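Local atomic coordinates of thiamine-monophosphate kinase (Aquifex aeolicus, PDB entry 1VQV), a protein that catalyses the ATP-dependent phosphorylation of thiamine monophosphate to thiamine diphosphate, the active form of vitamin B1, in the last step of its biosynthesis. Residues S70-N75 with V130-E135; S160-E165 with N238-Y243; F266-E271 with L277-I282; F51-I56 with V94-R99. All blocks are in the same frame, centred on the assembly; numbering follows the deposited sequence.

Contact 1 of 4, residues S70-N75 with V130-E135; sequences SDVIAN and VFLVGE
V72, near the end of helix 57-73, drops its side chain onto L132 and G134 of strand 127-136. Its CB still stands back from the strand, 4.6 Å from CD2 of L132, and the two methyls beyond it divide the work. CG1, anti to the backbone N (chi1 174°), lies over the glycine, 4.2 Å from G134 CA. CG2, beside the backbone N, turns the other way along the strand and ends 3.7 Å from CD2 of L132, with CG of the same leucine next at 4.2 Å. The two side chains cross at about a right angle, methyl against methyl. This is a helix laid on one face of the mixed sheet of the PurM-like N-terminal domain. G134 has no side chain to hold the helix off, and the CA atoms of V72 and G134 are 6.3 Å apart. F131 belongs to the other face, where its ring stacks on F131 of the second subunit. The packing also sits beside the metal site: V72 touches D27 and L132 touches T41, both magnesium ligands, and D71, the residue before V72, binds magnesium as well.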
loop_
_atom_site.group_PDB
_atom_site.type_symbol
_atom_site.label_atom_id
_atom_site.label_comp_id
_atom_site.label_asym_id
_atom_site.label_seq_id
_atom_site.Cartn_x
_atom_site.Cartn_y
_atom_site.Cartn_z
ATOM N N SER B 70 -0.294 7.040 13.512
ATOM C CA SER B 70 -1.081 8.148 14.027
ATOM C C SER B 70 -2.546 8.119 13.619
ATOM O O SER B 70 -3.382 8.729 14.278
ATOM C CB SER B 70 -0.467 9.477 13.599
ATOM O OG SER B 70 0.691 9.749 14.364
ATOM N N ASP B 71 -2.840 7.422 12.525
ATOM C CA ASP B 71 -4.199 7.285 12.028
ATOM C C ASP B 71 -4.889 6.136 12.733
ATOM O O ASP B 71 -6.063 6.240 13.099
ATOM C CB ASP B 71 -4.187 7.016 10.536
ATOM C CG ASP B 71 -3.669 8.180 9.753
ATOM O OD1 ASP B 71 -4.206 9.297 9.948
ATOM O OD2 ASP B 71 -2.725 7.979 8.950
ATOM N N VAL B 72 -4.159 5.032 12.886
ATOM C CA VAL B 72 -4.667 3.858 13.579
ATOM C C VAL B 72 -4.942 4.262 15.023
ATOM O O VAL B 72 -5.959 3.902 15.602
ATOM C CB VAL B 72 -3.631 2.709 13.614
ATOM C CG1 VAL B 72 -4.155 1.564 14.468
ATOM C CG2 VAL B 72 -3.325 2.222 12.202
ATOM N N ILE B 73 -4.014 5.018 15.595
ATOM C CA ILE B 73 -4.116 5.470 16.972
ATOM C C ILE B 73 -5.323 6.371 17.214
ATOM O O ILE B 73 -6.023 6.225 18.207
ATOM C CB ILE B 73 -2.762 6.157 17.394
ATOM C CG1 ILE B 73 -2.092 5.295 18.448
ATOM C CG2 ILE B 73 -2.959 7.584 17.895
ATOM C CD1 ILE B 73 -2.044 3.839 18.053
ATOM N N ALA B 74 -5.571 7.286 16.282
ATOM C CA ALA B 74 -6.687 8.221 16.384
ATOM C C ALA B 74 -8.045 7.542 16.350
ATOM O O ALA B 74 -9.051 8.167 16.662
ATOM C CB ALA B 74 -6.599 9.259 15.268
ATOM N N ASN B 75 -8.073 6.269 15.968
ATOM C CA ASN B 75 -9.326 5.526 15.909
ATOM C C ASN B 75 -9.439 4.491 17.042
ATOM O O ASN B 75 -10.337 3.649 17.054
ATOM C CB ASN B 75 -9.493 4.868 14.524
ATOM C CG ASN B 75 -9.795 5.888 13.417
ATOM O OD1 ASN B 75 -10.757 6.650 13.502
ATOM N ND2 ASN B 75 -8.977 5.897 12.379
ATOM N N VAL B 130 3.452 3.265 2.296
ATOM C CA VAL B 130 3.311 2.358 3.427
ATOM C C VAL B 130 1.878 1.894 3.658
ATOM O O VAL B 130 0.909 2.634 3.438
ATOM C CB VAL B 130 3.811 3.032 4.719
ATOM C CG1 VAL B 130 4.801 2.137 5.426
ATOM C CG2 VAL B 130 4.424 4.377 4.392
ATOM N N PHE B 131 1.763 0.658 4.123
ATOM C CA PHE B 131 0.474 0.051 4.395
ATOM C C PHE B 131 0.510 -0.477 5.809
ATOM O O PHE B 131 1.451 -1.156 6.201
ATOM C CB PHE B 131 0.237 -1.092 3.405
ATOM C CG PHE B 131 -0.983 -1.939 3.692
ATOM C CD1 PHE B 131 -2.270 -1.384 3.683
ATOM C CD2 PHE B 131 -0.846 -3.319 3.882
ATOM C CE1 PHE B 131 -3.401 -2.196 3.850
ATOM C CE2 PHE B 131 -1.964 -4.138 4.048
ATOM C CZ PHE B 131 -3.243 -3.580 4.030
ATOM N N LEU B 132 -0.527 -0.183 6.572
ATOM C CA LEU B 132 -0.557 -0.637 7.939
ATOM C C LEU B 132 -1.899 -1.174 8.360
ATOM O O LEU B 132 -2.940 -0.577 8.087
ATOM C CB LEU B 132 -0.169 0.503 8.858
ATOM C CG LEU B 132 -0.164 0.191 10.348
ATOM C CD1 LEU B 132 0.910 -0.814 10.671
ATOM C CD2 LEU B 132 0.084 1.471 11.105
ATOM N N VAL B 133 -1.858 -2.309 9.039
ATOM C CA VAL B 133 -3.066 -2.917 9.538
ATOM C C VAL B 133 -3.035 -2.887 11.053
ATOM O O VAL B 133 -2.013 -3.213 11.658
ATOM C CB VAL B 133 -3.188 -4.355 9.093
ATOM C CG1 VAL B 133 -4.494 -4.926 9.612
ATOM C CG2 VAL B 133 -3.111 -4.430 7.583
ATOM N N GLY B 134 -4.154 -2.487 11.659
ATOM C CA GLY B 134 -4.247 -2.422 13.112
ATOM C C GLY B 134 -5.593 -2.894 13.647
ATOM O O GLY B 134 -6.635 -2.604 13.072
ATOM N N GLU B 135 -5.581 -3.621 14.754
ATOM C CA GLU B 135 -6.815 -4.122 15.349
ATOM C C GLU B 135 -7.413 -3.111 16.346
ATOM O O GLU B 135 -6.723 -2.200 16.797
ATOM C CB GLU B 135 -6.542 -5.462 16.041
ATOM C CG GLU B 135 -5.254 -5.459 16.834
ATOM C CD GLU B 135 -5.052 -6.709 17.685
ATOM O OE1 GLU B 135 -5.259 -7.833 17.156
ATOM O OE2 GLU B 135 -4.670 -6.559 18.883
#

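Contact 2 of 4, residues S160-E165 with N238-Y243; sequences SRAGLE and NELKMY. With PO4 (phosphate ion), chain E.
Helices 160-165 and 238-243 cross at 49° with their axes 10.2 Å apart at the closest point, and the CA atoms of A162 and L240 come within 6.9 Å. This is helix-to-helix packing in the C-terminal half of the chain, away from the annotated binding sites, with the small A162 set against two larger residues of the other helix. Y243 holds its ring trans to the backbone N (chi1 171°), which carries it across to the first helix. There A162 CB sits almost centrally over one face, a CH-pi contact 3.7 Å from the ring centroid. The same methyl also meets L240 CD1, at 3.9 Å and roughly at right angles to the direction of the ring.

Past the ring, the phenol reaches a carboxylate: Y243 OH donates to E165 OE1 at 2.7 Å. The approach is on the anti side of that oxygen, 26° out of the carboxylate plane. OE1 is also hydrogen-bonded to the hydroxyl of Y254 on helix 251-256, a tyrosine that packs on A162, L240 and Y243 too, so two phenols converge on one oxygen. The other oxygen, OE2, has a salt bridge one turn back to R161 NE at 3.2 Å, although the hydrogen bond within it is weak. Both ends of the carboxylate are therefore held, which should limit its rotation. At the start of helix 238-246 lies a phosphate ion, probably from the crystallisation liquor, to which the backbone N of N238 makes a weak hydrogen bond, 3.5 Å from N to phosphate O1.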
loop_
_atom_site.group_PDB
_atom_site.type_symbol
_atom_site.label_atom_id
_atom_site.label_comp_id
_atom_site.label_asym_id
_atom_site.label_seq_id
_atom_site.Cartn_x
_atom_site.Cartn_y
_atom_site.Cartn_z
ATOM N N SER B 160 4.972 21.440 13.611
ATOM C CA SER B 160 5.365 20.842 12.337
ATOM C C SER B 160 5.493 21.909 11.227
ATOM O O SER B 160 6.423 21.882 10.428
ATOM C CB SER B 160 4.344 19.761 11.959
ATOM O OG SER B 160 4.741 18.999 10.835
ATOM N N ARG B 161 4.581 22.868 11.193
ATOM C CA ARG B 161 4.632 23.908 10.167
ATOM C C ARG B 161 5.846 24.825 10.247
ATOM O O ARG B 161 6.413 25.208 9.225
ATOM C CB ARG B 161 3.367 24.765 10.210
ATOM C CG ARG B 161 3.466 26.041 9.397
ATOM C CD ARG B 161 2.101 26.663 9.214
ATOM N NE ARG B 161 2.182 28.076 8.871
ATOM C CZ ARG B 161 1.163 28.784 8.399
ATOM N NH1 ARG B 161 -0.017 28.205 8.207
ATOM N NH2 ARG B 161 1.323 30.074 8.123
ATOM N N ALA B 162 6.222 25.206 11.461
ATOM C CA ALA B 162 7.365 26.081 11.648
ATOM C C ALA B 162 8.637 25.316 11.260
ATOM O O ALA B 162 9.581 25.894 10.705
ATOM C CB ALA B 162 7.431 26.560 13.110
ATOM N N GLY B 163 8.641 24.011 11.544
ATOM C CA GLY B 163 9.773 23.154 11.222
ATOM C C GLY B 163 9.990 22.973 9.728
ATOM O O GLY B 163 11.131 22.969 9.257
ATOM N N LEU B 164 8.904 22.816 8.978
ATOM C CA LEU B 164 8.998 22.657 7.536
ATOM C C LEU B 164 9.540 23.945 6.921
ATOM O O LEU B 164 10.312 23.922 5.956
ATOM C CB LEU B 164 7.621 22.339 6.949
ATOM C CG LEU B 164 7.527 22.339 5.416
ATOM C CD1 LEU B 164 8.584 21.410 4.833
ATOM C CD2 LEU B 164 6.123 21.914 4.988
ATOM N N GLU B 165 9.123 25.072 7.486
ATOM C CA GLU B 165 9.567 26.372 7.010
ATOM C C GLU B 165 11.042 26.565 7.338
ATOM O O GLU B 165 11.777 27.137 6.532
ATOM C CB GLU B 165 8.726 27.485 7.636
ATOM C CG GLU B 165 7.342 27.653 7.013
ATOM C CD GLU B 165 6.410 28.463 7.899
ATOM O OE1 GLU B 165 6.879 29.409 8.552
ATOM O OE2 GLU B 165 5.209 28.163 7.942
ATOM N N ASN B 238 6.646 26.380 23.416
ATOM C CA ASN B 238 7.649 27.414 23.634
ATOM C C ASN B 238 8.496 27.763 22.405
ATOM O O ASN B 238 8.781 28.939 22.171
ATOM C CB ASN B 238 8.547 27.013 24.809
ATOM C CG ASN B 238 7.881 27.264 26.167
ATOM O OD1 ASN B 238 6.915 26.579 26.560
ATOM N ND2 ASN B 238 8.388 28.262 26.887
ATOM N N GLU B 239 8.901 26.764 21.624
ATOM C CA GLU B 239 9.693 27.045 20.434
ATOM C C GLU B 239 8.849 27.649 19.305
ATOM O O GLU B 239 9.363 28.413 18.484
ATOM C CB GLU B 239 10.438 25.789 19.970
ATOM C CG GLU B 239 9.823 24.459 20.371
ATOM C CD GLU B 239 9.931 24.173 21.857
ATOM O OE1 GLU B 239 11.059 24.133 22.401
ATOM O OE2 GLU B 239 8.872 23.973 22.481
ATOM N N LEU B 240 7.555 27.330 19.274
ATOM C CA LEU B 240 6.687 27.904 18.256
ATOM C C LEU B 240 6.535 29.382 18.604
ATOM O O LEU B 240 6.482 30.249 17.724
ATOM C CB LEU B 240 5.310 27.240 18.222
ATOM C CG LEU B 240 4.373 27.900 17.194
ATOM C CD1 LEU B 240 5.017 27.862 15.835
ATOM C CD2 LEU B 240 3.037 27.194 17.151
ATOM N N LYS B 241 6.477 29.672 19.897
ATOM C CA LYS B 241 6.360 31.059 20.330
ATOM C C LYS B 241 7.607 31.819 19.889
ATOM O O LYS B 241 7.520 32.868 19.241
ATOM C CB LYS B 241 6.212 31.135 21.846
ATOM C CG LYS B 241 4.839 30.763 22.298
ATOM C CD LYS B 241 4.771 30.729 23.793
ATOM C CE LYS B 241 3.356 30.458 24.262
ATOM N NZ LYS B 241 3.377 30.456 25.736
HETATM N N MSE B 242 8.761 31.261 20.244
HETATM C CA MSE B 242 10.060 31.831 19.910
HETATM C C MSE B 242 10.219 31.949 18.395
HETATM O O MSE B 242 10.584 33.009 17.877
HETATM C CB MSE B 242 11.158 30.954 20.507
HETATM C CG MSE B 242 10.975 30.717 22.004
HETATM SE SE MSE B 242 12.393 29.657 22.834
HETATM C CE MSE B 242 11.517 27.909 22.989
ATOM N N TYR B 243 9.931 30.863 17.683
ATOM C CA TYR B 243 10.018 30.865 16.234
ATOM C C TYR B 243 9.226 32.050 15.692
ATOM O O TYR B 243 9.683 32.778 14.810
ATOM C CB TYR B 243 9.416 29.589 15.664
ATOM C CG TYR B 243 9.295 29.643 14.170
ATOM C CD1 TYR B 243 10.387 29.330 13.350
ATOM C CD2 TYR B 243 8.113 30.076 13.565
ATOM C CE1 TYR B 243 10.305 29.450 11.973
ATOM C CE2 TYR B 243 8.024 30.201 12.180
ATOM C CZ TYR B 243 9.125 29.884 11.396
ATOM O OH TYR B 243 9.049 29.999 10.035
HETATM P P PO4 E . 7.134 22.625 25.202
HETATM O O1 PO4 E . 6.760 23.912 25.825
HETATM O O2 PO4 E . 6.087 21.619 25.482
HETATM O O3 PO4 E . 7.262 22.800 23.747
HETATM O O4 PO4 E . 8.430 22.166 25.756
#

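Contact 3 of 4, residues F266-E271 with L277-I282; sequences FTHPKE and LDMTEI
M279, a selenomethionine in the model, lays its side chain along the edges of F266 and H268, which touch where H268 CD2 meets the F266 edge, and here the packing is close. CG of M279 meets CZ of F266 at 3.5 Å, near the plane of the ring and at its edge. The chain then bends at its last torsion (chi3 -46°) and brings the selenium alongside the same edge, 5.2 Å from the F266 centroid, in a Met-aromatic contact. The selenium also lies at the edge of the H268 imidazole, 4.3 Å from NE2, so it faces the rims of two rings and the face of neither. The imidazole is tethered at both nitrogens. Its ND1 donates to P269 O at 2.9 Å, from above the carbonyl plane, while NE2 is hydrogen-bonded to NE2 of H197.

Toward solvent the contact slackens. K270 runs out extended past E281, crossing it at about a right angle. OE1 of the glutamate lies against the lysine's flank as much as its charge, 3.7 Å from K270 CD, and the ion pair to K270 NZ is long at 3.9 Å. The glutamate has a firmer ion pair through OE2 with K233.

The two strands involved, 263-268 and 280-286, are not direct neighbours. Strand 150-153 runs between them in the C-terminal mixed sheet, antiparallel to both and bonded through its backbone to F266 and H268 on one side and T280 on the other. F152 of that middle strand touches F266, H268, M279 and E281, and helix 195-201 covers the cluster through H197, I198 and Y201.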
loop_
_atom_site.group_PDB
_atom_site.type_symbol
_atom_site.label_atom_id
_atom_site.label_comp_id
_atom_site.label_asym_id
_atom_site.label_seq_id
_atom_site.Cartn_x
_atom_site.Cartn_y
_atom_site.Cartn_z
ATOM N N PHE B 266 -10.143 15.030 19.666
ATOM C CA PHE B 266 -11.211 14.153 20.119
ATOM C C PHE B 266 -12.238 14.880 20.961
ATOM O O PHE B 266 -12.044 16.029 21.312
ATOM C CB PHE B 266 -10.609 12.974 20.910
ATOM C CG PHE B 266 -9.723 13.381 22.087
ATOM C CD1 PHE B 266 -10.117 13.125 23.403
ATOM C CD2 PHE B 266 -8.484 13.993 21.884
ATOM C CE1 PHE B 266 -9.289 13.471 24.495
ATOM C CE2 PHE B 266 -7.658 14.341 22.970
ATOM C CZ PHE B 266 -8.067 14.077 24.273
ATOM N N THR B 267 -13.349 14.222 21.271
ATOM C CA THR B 267 -14.374 14.844 22.095
ATOM C C THR B 267 -14.990 13.868 23.074
ATOM O O THR B 267 -15.155 12.682 22.781
ATOM C CB THR B 267 -15.543 15.428 21.282
ATOM O OG1 THR B 267 -16.400 14.366 20.856
ATOM C CG2 THR B 267 -15.046 16.189 20.092
ATOM N N HIS B 268 -15.323 14.402 24.246
ATOM C CA HIS B 268 -15.973 13.665 25.313
ATOM C C HIS B 268 -16.288 14.595 26.489
ATOM O O HIS B 268 -15.787 15.722 26.551
ATOM C CB HIS B 268 -15.126 12.451 25.747
ATOM C CG HIS B 268 -13.778 12.789 26.314
ATOM N ND1 HIS B 268 -13.598 13.708 27.326
ATOM C CD2 HIS B 268 -12.563 12.223 26.105
ATOM C CE1 HIS B 268 -12.335 13.687 27.720
ATOM N NE2 HIS B 268 -11.689 12.793 26.996
ATOM N N PRO B 269 -17.166 14.157 27.414
ATOM C CA PRO B 269 -17.497 15.014 28.563
ATOM C C PRO B 269 -16.253 15.462 29.355
ATOM O O PRO B 269 -15.295 14.701 29.518
ATOM C CB PRO B 269 -18.473 14.150 29.381
ATOM C CG PRO B 269 -18.172 12.739 28.942
ATOM C CD PRO B 269 -17.915 12.887 27.466
ATOM N N LYS B 270 -16.279 16.705 29.835
ATOM C CA LYS B 270 -15.150 17.278 30.570
ATOM C C LYS B 270 -14.700 16.468 31.775
ATOM O O LYS B 270 -13.518 16.451 32.126
ATOM C CB LYS B 270 -15.487 18.693 31.020
ATOM C CG LYS B 270 -14.429 19.305 31.884
ATOM C CD LYS B 270 -14.686 20.786 32.072
ATOM C CE LYS B 270 -13.509 21.461 32.780
ATOM N NZ LYS B 270 -13.597 22.932 32.604
ATOM N N GLU B 271 -15.656 15.806 32.408
ATOM C CA GLU B 271 -15.394 14.984 33.573
ATOM C C GLU B 271 -14.280 13.939 33.335
ATOM O O GLU B 271 -13.590 13.523 34.270
ATOM C CB GLU B 271 -16.707 14.290 34.004
ATOM C CG GLU B 271 -17.913 14.466 33.020
ATOM C CD GLU B 271 -18.882 13.246 33.019
ATOM O OE1 GLU B 271 -18.375 12.098 32.931
ATOM O OE2 GLU B 271 -20.133 13.424 33.090
ATOM N N LEU B 277 -2.030 12.461 30.871
ATOM C CA LEU B 277 -1.878 12.957 29.500
ATOM C C LEU B 277 -1.970 14.474 29.362
ATOM O O LEU B 277 -2.830 15.107 29.980
ATOM C CB LEU B 277 -2.928 12.309 28.595
ATOM C CG LEU B 277 -2.976 10.780 28.603
ATOM C CD1 LEU B 277 -4.121 10.296 27.729
ATOM C CD2 LEU B 277 -1.649 10.233 28.106
ATOM N N ASP B 278 -1.088 15.038 28.528
ATOM C CA ASP B 278 -1.020 16.486 28.266
ATOM C C ASP B 278 -2.183 17.010 27.436
ATOM O O ASP B 278 -2.042 17.864 26.554
ATOM C CB ASP B 278 0.312 16.858 27.594
ATOM C CG ASP B 278 0.467 16.273 26.194
ATOM O OD1 ASP B 278 1.616 16.091 25.773
ATOM O OD2 ASP B 278 -0.530 16.010 25.502
HETATM N N MSE B 279 -3.343 16.475 27.767
HETATM C CA MSE B 279 -4.625 16.799 27.154
HETATM C C MSE B 279 -4.979 18.286 27.381
HETATM O O MSE B 279 -4.706 18.832 28.447
HETATM C CB MSE B 279 -5.649 15.894 27.825
HETATM C CG MSE B 279 -6.950 15.703 27.152
HETATM SE SE MSE B 279 -7.888 14.425 28.249
HETATM C CE MSE B 279 -6.489 13.090 28.534
ATOM N N THR B 280 -5.570 18.938 26.385
ATOM C CA THR B 280 -5.950 20.351 26.508
ATOM C C THR B 280 -7.320 20.636 25.886
ATOM O O THR B 280 -7.529 20.422 24.684
ATOM C CB THR B 280 -4.934 21.271 25.811
ATOM O OG1 THR B 280 -3.628 21.042 26.353
ATOM C CG2 THR B 280 -5.312 22.728 26.006
ATOM N N GLU B 281 -8.259 21.114 26.695
ATOM C CA GLU B 281 -9.582 21.430 26.179
ATOM C C GLU B 281 -9.516 22.780 25.462
ATOM O O GLU B 281 -9.027 23.763 26.006
ATOM C CB GLU B 281 -10.598 21.497 27.314
ATOM C CG GLU B 281 -12.000 21.744 26.808
ATOM C CD GLU B 281 -12.877 22.419 27.829
ATOM O OE1 GLU B 281 -13.191 21.788 28.866
ATOM O OE2 GLU B 281 -13.244 23.593 27.587
ATOM N N ILE B 282 -10.031 22.833 24.244
ATOM C CA ILE B 282 -9.961 24.066 23.483
ATOM C C ILE B 282 -11.312 24.676 23.129
ATOM O O ILE B 282 -11.393 25.833 22.718
ATOM C CB ILE B 282 -9.161 23.846 22.184
ATOM C CG1 ILE B 282 -9.872 22.822 21.304
ATOM C CG2 ILE B 282 -7.762 23.352 22.515
ATOM C CD1 ILE B 282 -9.401 22.850 19.879
#

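Contact 4 of 4, residues F51-I56 with V94-R99; sequences FLRSYI and VSYVER
Van der Waals packing alone joins these segments: Y96, in the first turn of helix 94-111, reaches across to F51 and R53 in the loop between strand 38-46 and helix 57-73. The tyrosine is the bridge. A chi1 of -174°, CG pointing opposite the backbone N, swings the ring off the helix, and its hydroxyl arrives beside the F51 ring, with Y96 OH 3.5 Å from F51 CE1. The two aromatic side chains come from opposite directions. Farther back along the phenol, CE1 of Y96 meets R53 twice: R53 O comes to the ring edge near its plane, at 4.0 Å, and R53 CG lies 4.1 Å away, farther out of the plane on the same side.

Helix 94-111 is the connection of a beta-alpha-beta unit, linking the adjacent parallel strands 77-88 and 114-122 of the N-terminal domain. The loop it meets is folded into a type I turn, closed by Y55 N to L52 O at 3.0 Å, and I56 then takes the N-cap position of helix 57-73. The aliphatic part of R53 serves the packing, whereas its bend at chi3 (-43°) helps direct the guanidinium elsewhere, to a salt bridge with E47. F51 also packs on V60 and I126, and follows directly on H50, a substrate-binding residue. V94, V97 and E98 of the helix meet the second subunit.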
loop_
_atom_site.group_PDB
_atom_site.type_symbol
_atom_site.label_atom_id
_atom_site.label_comp_id
_atom_site.label_asym_id
_atom_site.label_seq_id
_atom_site.Cartn_x
_atom_site.Cartn_y
_atom_site.Cartn_z
ATOM N N PHE B 51 9.555 15.304 1.567
ATOM C CA PHE B 51 10.891 15.357 2.140
ATOM C C PHE B 51 11.915 15.560 1.032
ATOM O O PHE B 51 11.575 15.485 -0.146
ATOM C CB PHE B 51 11.176 14.047 2.893
ATOM C CG PHE B 51 11.288 12.840 2.001
ATOM C CD1 PHE B 51 12.503 12.507 1.414
ATOM C CD2 PHE B 51 10.173 12.045 1.729
ATOM C CE1 PHE B 51 12.613 11.409 0.569
ATOM C CE2 PHE B 51 10.274 10.941 0.883
ATOM C CZ PHE B 51 11.501 10.625 0.302
ATOM N N LEU B 52 13.164 15.807 1.420
ATOM C CA LEU B 52 14.256 16.000 0.473
ATOM C C LEU B 52 15.263 14.898 0.680
ATOM O O LEU B 52 15.386 14.369 1.792
ATOM C CB LEU B 52 14.954 17.334 0.702
ATOM C CG LEU B 52 14.078 18.567 0.554
ATOM C CD1 LEU B 52 14.927 19.804 0.770
ATOM C CD2 LEU B 52 13.450 18.581 -0.811
ATOM N N ARG B 53 16.003 14.565 -0.374
ATOM C CA ARG B 53 17.003 13.516 -0.266
ATOM C C ARG B 53 18.129 13.895 0.683
ATOM O O ARG B 53 18.974 13.066 1.016
ATOM C CB ARG B 53 17.591 13.178 -1.633
ATOM C CG ARG B 53 18.482 11.946 -1.568
ATOM C CD ARG B 53 18.856 11.422 -2.934
ATOM N NE ARG B 53 17.719 11.425 -3.856
ATOM C CZ ARG B 53 17.737 10.858 -5.061
ATOM N NH1 ARG B 53 18.834 10.234 -5.484
ATOM N NH2 ARG B 53 16.668 10.933 -5.848
ATOM N N SER B 54 18.141 15.144 1.130
ATOM C CA SER B 54 19.190 15.604 2.032
ATOM C C SER B 54 18.825 15.336 3.484
ATOM O O SER B 54 19.701 15.301 4.352
ATOM C CB SER B 54 19.469 17.106 1.821
ATOM O OG SER B 54 18.346 17.916 2.127
ATOM N N TYR B 55 17.532 15.162 3.746
ATOM C CA TYR B 55 17.084 14.881 5.103
ATOM C C TYR B 55 17.625 13.508 5.426
ATOM O O TYR B 55 17.632 12.632 4.561
ATOM C CB TYR B 55 15.553 14.818 5.204
ATOM C CG TYR B 55 14.814 16.084 4.856
ATOM C CD1 TYR B 55 15.500 17.266 4.579
ATOM C CD2 TYR B 55 13.419 16.095 4.771
ATOM C CE1 TYR B 55 14.824 18.420 4.221
ATOM C CE2 TYR B 55 12.727 17.251 4.414
ATOM C CZ TYR B 55 13.439 18.405 4.135
ATOM O OH TYR B 55 12.787 19.540 3.720
ATOM N N ILE B 56 18.081 13.324 6.660
ATOM C CA ILE B 56 18.598 12.035 7.089
ATOM C C ILE B 56 17.565 10.944 6.796
ATOM O O ILE B 56 16.402 11.042 7.184
ATOM C CB ILE B 56 18.934 12.038 8.596
ATOM C CG1 ILE B 56 17.739 12.546 9.404
ATOM C CG2 ILE B 56 20.157 12.901 8.841
ATOM C CD1 ILE B 56 17.887 12.402 10.914
ATOM N N VAL B 94 23.152 2.881 -1.484
ATOM C CA VAL B 94 22.613 1.755 -0.742
ATOM C C VAL B 94 22.454 2.116 0.730
ATOM O O VAL B 94 21.546 1.639 1.403
ATOM C CB VAL B 94 23.535 0.534 -0.857
ATOM C CG1 VAL B 94 23.034 -0.570 0.027
ATOM C CG2 VAL B 94 23.612 0.076 -2.296
ATOM N N SER B 95 23.356 2.963 1.213
ATOM C CA SER B 95 23.367 3.405 2.599
ATOM C C SER B 95 22.089 4.168 2.929
ATOM O O SER B 95 21.652 4.196 4.080
ATOM C CB SER B 95 24.602 4.281 2.854
ATOM O OG SER B 95 24.655 5.377 1.954
ATOM N N TYR B 96 21.493 4.775 1.905
ATOM C CA TYR B 96 20.257 5.527 2.078
ATOM C C TYR B 96 19.150 4.570 2.458
ATOM O O TYR B 96 18.398 4.809 3.386
ATOM C CB TYR B 96 19.837 6.237 0.786
ATOM C CG TYR B 96 18.635 7.135 0.981
ATOM C CD1 TYR B 96 18.800 8.500 1.210
ATOM C CD2 TYR B 96 17.343 6.612 1.021
ATOM C CE1 TYR B 96 17.719 9.327 1.479
ATOM C CE2 TYR B 96 16.248 7.434 1.295
ATOM C CZ TYR B 96 16.443 8.794 1.525
ATOM O OH TYR B 96 15.378 9.620 1.820
ATOM N N VAL B 97 19.053 3.486 1.708
ATOM C CA VAL B 97 18.042 2.477 1.940
ATOM C C VAL B 97 18.281 1.805 3.285
ATOM O O VAL B 97 17.345 1.605 4.050
ATOM C CB VAL B 97 18.049 1.443 0.777
ATOM C CG1 VAL B 97 17.155 0.260 1.090
ATOM C CG2 VAL B 97 17.583 2.117 -0.494
ATOM N N GLU B 98 19.540 1.486 3.580
ATOM C CA GLU B 98 19.887 0.841 4.846
ATOM C C GLU B 98 19.511 1.722 6.046
ATOM O O GLU B 98 19.025 1.226 7.064
ATOM C CB GLU B 98 21.388 0.528 4.908
ATOM C CG GLU B 98 21.708 -0.578 5.915
ATOM C CD GLU B 98 23.201 -0.733 6.223
ATOM O OE1 GLU B 98 24.006 -0.898 5.268
ATOM O OE2 GLU B 98 23.563 -0.703 7.430
ATOM N N ARG B 99 19.750 3.026 5.924
ATOM C CA ARG B 99 19.435 3.946 6.999
ATOM C C ARG B 99 17.942 4.166 7.092
ATOM O O ARG B 99 17.407 4.414 8.171
ATOM C CB ARG B 99 20.177 5.262 6.798
ATOM C CG ARG B 99 21.647 5.140 7.156
ATOM C CD ARG B 99 22.458 6.361 6.768
ATOM N NE ARG B 99 23.874 6.148 7.065
ATOM C CZ ARG B 99 24.522 6.680 8.101
ATOM N NH1 ARG B 99 23.883 7.475 8.948
ATOM N NH2 ARG B 99 25.808 6.407 8.295
#

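In the fold
Contacts 1 and 4 both belong to the N-terminal domain and interlock along the chain, their segments alternating, with centres 24 Å apart. Helix 57-73 links them: it starts just after the 51-56 loop, beside substrate-binding H50, and its last turn carries contact 1 and the magnesium ligand D71. Contacts 2 and 3 come later in the sequence, their centres 24 Å from each other. Contact 1 is the one at the metal site; F266 of contact 3 lies about 10 Å, side chain to side chain, from magnesium ligand D207. Contact 2 is remote from the annotated sites, yet its nearest atoms are about 5 Å from contact 4. Contacts 3 and 4 are farthest apart, 38 Å between centres.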